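PDB 4NIM: versicolorin reductase from Brucella melitensis, which probably catalyses the NAD(P)(H)-dependent reduction of a carbonyl substrate or the reverse oxidation, as a member of the short-chain dehydrogenase/reductase family. Local coordinates for residues A[189-197]-A[249-260]. Sequence-based numbering, arbitrary orientation.
Sequences IRVNSLNIG and SGLMTGAIVNFD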
loop_
_atom_site.group_PDB
_atom_site.type_symbol
_atom_site.label_atom_id
_atom_site.label_comp_id
_atom_site.label_asym_id
_atom_site.label_seq_id
_atom_site.Cartn_x
_atom_site.Cartn_y
_atom_site.Cartn_z
ATOM N N ILE A 189 16.478 -1.627 -5.744
ATOM C CA ILE A 189 15.099 -1.244 -5.579
ATOM C C ILE A 189 14.538 -2.134 -4.484
ATOM O O ILE A 189 14.582 -3.390 -4.610
ATOM C CB ILE A 189 14.266 -1.404 -6.865
ATOM C CG1 ILE A 189 14.801 -0.505 -7.959
ATOM C CG2 ILE A 189 12.794 -1.105 -6.546
ATOM C CD1 ILE A 189 14.340 -0.854 -9.378
ATOM N N ARG A 190 13.981 -1.516 -3.431
ATOM C CA ARG A 190 13.616 -2.270 -2.232
ATOM C C ARG A 190 12.111 -2.372 -2.194
ATOM O O ARG A 190 11.444 -1.408 -2.561
ATOM C CB ARG A 190 14.128 -1.594 -0.975
ATOM C CG ARG A 190 15.628 -1.493 -1.006
ATOM C CD ARG A 190 16.176 -0.910 0.274
ATOM N NE ARG A 190 15.596 0.383 0.597
ATOM C CZ ARG A 190 14.747 0.629 1.604
ATOM N NH1 ARG A 190 14.338 -0.329 2.439
ATOM N NH2 ARG A 190 14.370 1.888 1.836
ATOM N N VAL A 191 11.613 -3.564 -1.902
ATOM C CA VAL A 191 10.166 -3.836 -1.832
ATOM C C VAL A 191 9.845 -4.605 -0.548
ATOM O O VAL A 191 10.270 -5.749 -0.373
ATOM C CB VAL A 191 9.683 -4.652 -3.033
ATOM C CG1 VAL A 191 8.152 -4.675 -3.078
ATOM C CG2 VAL A 191 10.265 -4.091 -4.347
ATOM N N ASN A 192 9.061 -3.993 0.310
ATOM C CA ASN A 192 8.758 -4.542 1.611
ATOM C C ASN A 192 7.280 -4.462 1.872
ATOM O O ASN A 192 6.548 -3.656 1.242
ATOM C CB ASN A 192 9.511 -3.794 2.693
ATOM C CG ASN A 192 10.994 -4.023 2.625
ATOM O OD1 ASN A 192 11.494 -5.105 2.924
ATOM N ND2 ASN A 192 11.709 -2.978 2.272
ATOM N N SER A 193 6.832 -5.314 2.788
ATOM C CA SER A 193 5.428 -5.353 3.144
ATOM C C SER A 193 5.176 -5.055 4.606
ATOM O O SER A 193 5.921 -5.491 5.462
ATOM C CB SER A 193 4.871 -6.781 2.830
ATOM O OG SER A 193 3.496 -6.811 3.163
ATOM N N LEU A 194 4.103 -4.327 4.865
ATOM C CA LEU A 194 3.663 -4.073 6.211
ATOM C C LEU A 194 2.299 -4.720 6.359
ATOM O O LEU A 194 1.355 -4.352 5.645
ATOM C CB LEU A 194 3.605 -2.562 6.504
ATOM C CG LEU A 194 3.329 -2.250 7.975
ATOM C CD1 LEU A 194 4.536 -2.584 8.839
ATOM C CD2 LEU A 194 2.956 -0.769 8.125
ATOM N N ASN A 195 2.197 -5.700 7.258
ATOM C CA ASN A 195 1.004 -6.536 7.306
ATOM C C ASN A 195 0.185 -6.120 8.515
ATOM O O ASN A 195 0.478 -6.517 9.645
ATOM C CB ASN A 195 1.318 -8.030 7.339
ATOM C CG ASN A 195 1.861 -8.538 6.020
ATOM O OD1 ASN A 195 2.842 -7.992 5.504
ATOM N ND2 ASN A 195 1.264 -9.611 5.499
ATOM N N ILE A 196 -0.859 -5.360 8.254
ATOM C CA ILE A 196 -1.562 -4.655 9.318
ATOM C C ILE A 196 -2.816 -5.339 9.783
ATOM O O ILE A 196 -3.452 -6.157 9.079
ATOM C CB ILE A 196 -1.884 -3.177 8.935
ATOM C CG1 ILE A 196 -2.818 -3.085 7.721
ATOM C CG2 ILE A 196 -0.615 -2.398 8.696
ATOM C CD1 ILE A 196 -3.371 -1.685 7.515
ATOM N N GLY A 197 -3.125 -5.069 11.046
ATOM C CA GLY A 197 -4.410 -5.412 11.642
ATOM C C GLY A 197 -5.517 -4.495 11.149
ATOM O O GLY A 197 -5.360 -3.792 10.159
ATOM N N SER A 249 15.716 2.350 6.881
ATOM C CA SER A 249 15.644 0.871 6.808
ATOM C C SER A 249 16.736 0.217 5.964
ATOM O O SER A 249 16.750 -1.044 5.773
ATOM C CB SER A 249 14.272 0.440 6.345
ATOM O OG SER A 249 13.952 1.034 5.106
ATOM N N GLY A 250 17.656 1.050 5.500
ATOM C CA GLY A 250 18.887 0.614 4.848
ATOM C C GLY A 250 18.589 -0.237 3.630
ATOM O O GLY A 250 17.724 0.119 2.800
ATOM N N LEU A 251 19.233 -1.398 3.572
ATOM C CA LEU A 251 19.076 -2.309 2.428
ATOM C C LEU A 251 17.867 -3.255 2.508
ATOM O O LEU A 251 17.639 -4.061 1.601
ATOM C CB LEU A 251 20.375 -3.076 2.186
ATOM C CG LEU A 251 20.941 -4.011 3.276
ATOM C CD1 LEU A 251 20.040 -5.212 3.552
ATOM C CD2 LEU A 251 22.337 -4.483 2.884
ATOM N N MET A 252 17.117 -3.195 3.612
ATOM C CA MET A 252 15.993 -4.076 3.799
ATOM C C MET A 252 15.090 -4.184 2.583
ATOM O O MET A 252 14.606 -3.170 2.081
ATOM C CB MET A 252 15.171 -3.580 4.994
ATOM C CG MET A 252 14.087 -4.468 5.428
ATOM S SD MET A 252 13.077 -3.755 6.768
ATOM C CE MET A 252 14.286 -3.464 8.038
ATOM N N THR A 253 14.804 -5.444 2.166
ATOM C CA THR A 253 13.933 -5.701 1.048
ATOM C C THR A 253 13.402 -7.137 1.123
ATOM O O THR A 253 14.078 -8.040 1.631
ATOM C CB THR A 253 14.699 -5.485 -0.262
ATOM O OG1 THR A 253 13.841 -5.588 -1.393
ATOM C CG2 THR A 253 15.868 -6.454 -0.407
ATOM N N GLY A 254 12.156 -7.309 0.721
ATOM C CA GLY A 254 11.540 -8.633 0.781
ATOM C C GLY A 254 10.990 -8.976 2.160
ATOM O O GLY A 254 10.545 -10.082 2.395
ATOM N N ALA A 255 10.952 -7.995 3.044
ATOM C CA ALA A 255 10.492 -8.261 4.409
ATOM C C ALA A 255 9.000 -8.253 4.441
ATOM O O ALA A 255 8.368 -7.501 3.698
ATOM C CB ALA A 255 11.072 -7.243 5.367
ATOM N N ILE A 256 8.446 -9.133 5.276
ATOM C CA ILE A 256 7.012 -9.205 5.580
ATOM C C ILE A 256 6.927 -8.834 7.051
ATOM O O ILE A 256 7.349 -9.599 7.907
ATOM C CB ILE A 256 6.457 -10.650 5.352
ATOM C CG1 ILE A 256 6.609 -11.116 3.898
ATOM C CG2 ILE A 256 4.998 -10.744 5.828
ATOM C CD1 ILE A 256 6.076 -10.193 2.845
ATOM N N VAL A 257 6.540 -7.586 7.345
ATOM C CA VAL A 257 6.598 -7.042 8.681
ATOM C C VAL A 257 5.177 -6.995 9.266
ATOM O O VAL A 257 4.320 -6.176 8.858
ATOM C CB VAL A 257 7.196 -5.631 8.631
ATOM C CG1 VAL A 257 7.343 -5.040 10.016
ATOM C CG2 VAL A 257 8.534 -5.652 7.857
ATOM N N ASN A 258 4.930 -7.842 10.226
ATOM C CA ASN A 258 3.615 -7.900 10.883
ATOM C C ASN A 258 3.448 -6.720 11.805
ATOM O O ASN A 258 4.312 -6.442 12.627
ATOM C CB ASN A 258 3.460 -9.168 11.665
ATOM C CG ASN A 258 3.489 -10.392 10.790
ATOM O OD1 ASN A 258 4.527 -11.074 10.661
ATOM N ND2 ASN A 258 2.431 -10.611 10.096
ATOM N N PHE A 259 2.305 -6.076 11.717
ATOM C CA PHE A 259 2.029 -4.883 12.486
ATOM C C PHE A 259 0.650 -4.984 13.078
ATOM O O PHE A 259 -0.311 -4.572 12.464
ATOM C CB PHE A 259 2.145 -3.649 11.616
ATOM C CG PHE A 259 2.206 -2.363 12.393
ATOM C CD1 PHE A 259 1.037 -1.724 12.792
ATOM C CD2 PHE A 259 3.415 -1.819 12.769
ATOM C CE1 PHE A 259 1.067 -0.534 13.534
ATOM C CE2 PHE A 259 3.469 -0.615 13.493
ATOM C CZ PHE A 259 2.290 -0.003 13.909
ATOM N N ASP A 260 0.566 -5.446 14.315
ATOM C CA ASP A 260 -0.740 -5.726 14.948
ATOM C C ASP A 260 -0.501 -6.211 16.368
ATOM O O ASP A 260 0.607 -6.685 16.678
ATOM C CB ASP A 260 -1.521 -6.863 14.177
ATOM C CG ASP A 260 -2.986 -6.969 14.606
ATOM O OD1 ASP A 260 -3.594 -5.929 14.909
ATOM O OD2 ASP A 260 -3.537 -8.093 14.666
HETATM O O HOH W 1 15.199 -5.765 -3.752
#
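Ser193 to Ile196 and Ile256 to Phe259 pair as parallel strands, joined by a ladder of backbone hydrogen bonds that Ala255 O and Gly197 N extend at its ends; Ser193 and Asn195 each give N-H and C=O to it, and Asn195 N to Val257 O (2.7 Å) is nearly straight. Before the ladder side chains take over much of the bonding, although Gly254 N still donates to Val191 O (2.7 Å). The Thr253 hydroxyl suits its place by doing two jobs: OG1 accepts from Val191 N (3.1 Å) and donates to a water held by Ile189 O. Asn192, with CG anti to the carbonyl carbon (chi1 -68°), extends its amide beside the strand: OD1 takes Ala255 N (2.9 Å), while ND2 donates almost straight to Met252 O (2.9 Å) from above that carbonyl's plane. The same oxygen receives Arg190 NH1 in its plane, on a lone pair, at 2.9 Å. A bend at chi3 (-55°) turns the long arginine's guanidinium into the type II' turn Ser249-Met252, where Gly250 suits the positive phi and its O lies over one guanidinium face. Leu194 CD1 meets Phe259 CB (3.8 Å) and Val257 CG1 on one sheet face, apolar against helix 234-245; on the other, Ile256 CG2 touches Asn195 OD1, which accepts from Ser193 OG while ND2 donates to Asp174 and Ser153 O. Strand 256-259 is outermost in the Rossmann-fold sheet, 190-196 separating it from 147-153; helix 164-183 covers Ser193 and Ile256.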